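Local coordinates for protein ykuJ (Bacillus subtilis, PDB 2FFG) that is of unknown function, a small DUF1797-family protein with two helices packed on one face of a four-stranded antiparallel sheet, found as a pair of chains, at residues Phe29-Gly33 with Glu34-Ser38. Sequence-based numbering, arbitrary orientation.
Sequences FEVNG and EKICS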
# COMPACT_ATOMS: atom_id res chain seq x y z
N PHE A 29 4.29 8.47 -3.46
CA PHE A 29 3.01 9.12 -3.65
C PHE A 29 3.19 9.69 -5.03
O PHE A 29 4.08 10.50 -5.26
CB PHE A 29 2.77 10.23 -2.64
CG PHE A 29 2.44 9.73 -1.27
CD1 PHE A 29 3.45 9.33 -0.41
CD2 PHE A 29 1.12 9.60 -0.87
CE1 PHE A 29 3.15 8.80 0.84
CE2 PHE A 29 0.80 9.07 0.37
CZ PHE A 29 1.81 8.67 1.23
N GLU A 30 2.38 9.23 -5.96
CA GLU A 30 2.47 9.72 -7.31
C GLU A 30 1.17 10.33 -7.77
O GLU A 30 0.10 10.05 -7.23
CB GLU A 30 2.90 8.59 -8.25
CG GLU A 30 2.15 7.30 -8.10
CD GLU A 30 2.66 6.22 -9.05
OE1 GLU A 30 3.84 5.81 -8.94
OE2 GLU A 30 1.87 5.76 -9.91
N VAL A 31 1.28 11.20 -8.76
CA VAL A 31 0.14 11.88 -9.35
C VAL A 31 0.26 11.62 -10.84
O VAL A 31 1.25 11.99 -11.46
CB VAL A 31 0.20 13.41 -9.09
CG1 VAL A 31 -0.86 14.12 -9.91
CG2 VAL A 31 -0.02 13.69 -7.63
N ASN A 32 -0.74 10.95 -11.41
CA ASN A 32 -0.74 10.66 -12.84
C ASN A 32 0.43 9.76 -13.26
O ASN A 32 1.11 10.03 -14.26
CB ASN A 32 -0.70 11.98 -13.63
CG ASN A 32 -1.07 11.81 -15.08
OD1 ASN A 32 -2.06 11.14 -15.41
ND2 ASN A 32 -0.29 12.42 -15.97
N GLY A 33 0.67 8.70 -12.49
CA GLY A 33 1.74 7.77 -12.79
C GLY A 33 3.15 8.24 -12.51
O GLY A 33 4.11 7.47 -12.64
N GLU A 34 3.31 9.50 -12.13
CA GLU A 34 4.63 10.05 -11.85
C GLU A 34 4.93 10.20 -10.36
O GLU A 34 4.14 10.77 -9.60
CB GLU A 34 4.77 11.41 -12.55
CG GLU A 34 6.09 12.10 -12.31
CD GLU A 34 6.10 13.52 -12.86
OE1 GLU A 34 5.09 14.23 -12.66
OE2 GLU A 34 7.10 13.91 -13.49
N LYS A 35 6.09 9.71 -9.94
CA LYS A 35 6.50 9.80 -8.55
C LYS A 35 6.78 11.25 -8.16
O LYS A 35 7.68 11.88 -8.71
CB LYS A 35 7.77 8.97 -8.30
CG LYS A 35 7.58 7.46 -8.43
CD LYS A 35 8.92 6.76 -8.49
CE LYS A 35 8.78 5.25 -8.42
NZ LYS A 35 7.97 4.69 -9.53
N ILE A 36 6.00 11.78 -7.22
CA ILE A 36 6.18 13.14 -6.76
C ILE A 36 7.08 13.13 -5.54
O ILE A 36 7.96 13.98 -5.41
CB ILE A 36 4.84 13.79 -6.38
CG1 ILE A 36 3.91 13.81 -7.59
CG2 ILE A 36 5.07 15.20 -5.87
CD1 ILE A 36 4.37 14.59 -8.85
N CYS A 37 6.85 12.17 -4.65
CA CYS A 37 7.64 12.04 -3.43
C CYS A 37 7.54 10.65 -2.78
O CYS A 37 6.67 9.84 -3.11
CB CYS A 37 7.21 13.11 -2.41
SG CYS A 37 5.52 12.91 -1.76
N SER A 38 8.46 10.36 -1.87
CA SER A 38 8.44 9.10 -1.15
C SER A 38 8.65 9.42 0.33
O SER A 38 9.30 10.41 0.68
CB SER A 38 9.54 8.17 -1.65
OG SER A 38 10.81 8.71 -1.38
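Phe29 faces both Ile36 and Cys37 across a classic beta bulge in the hairpin that joins strands 25-31 and 34-42, the first two of a four-stranded antiparallel sheet. Its carbonyl oxygen O accepts from Ile36 N at 3.0 Å and from Cys37 N at 3.3 Å, both donors lying in the carbonyl plane, while Phe29 N donates a hydrogen bond to Cys37 O at 2.8 Å. Two consecutive amides thus share one acceptor, and the register slips by a residue before Glu30 pairs with Lys35. A type I' turn from Val31 to Glu34 closes the hairpin, with Asn32 and Gly33 both at positive phi; Glu34 N reaches Val31 O from well above the carbonyl plane, 64° out of it.

The Phe29 side chain leaves the strand on the face it shares with Val31 and Cys37. Its CB meets Cys37 SG at 3.9 Å; beyond it, CG lies anti to the carbonyl carbon (chi1 -74°), and the ring, with Cys37 O at its edge and near its plane, extends into the core, where Ile7 and Leu11 of helix 3-21 and Ile74 of helix 67-79 pack on it. The thiol stands oblique to this ring, 58° off its normal, in a sulfur-aromatic contact. Nearer the turn, Val31 and Ile36 both touch Leu78 of helix 67-79.

Glu30 and Lys35 project from the other face. Glu30 OE1 passes beside Lys35 CG but remains 4.3 Å from Lys35 NZ, too far for a salt bridge; the ammonium group makes a weak hydrogen bond to Ala20 O of the second subunit. On the helix-facing side, a second apolar contact between the strands is Val31 CG2 to Ile36 CG1, 3.9 Å.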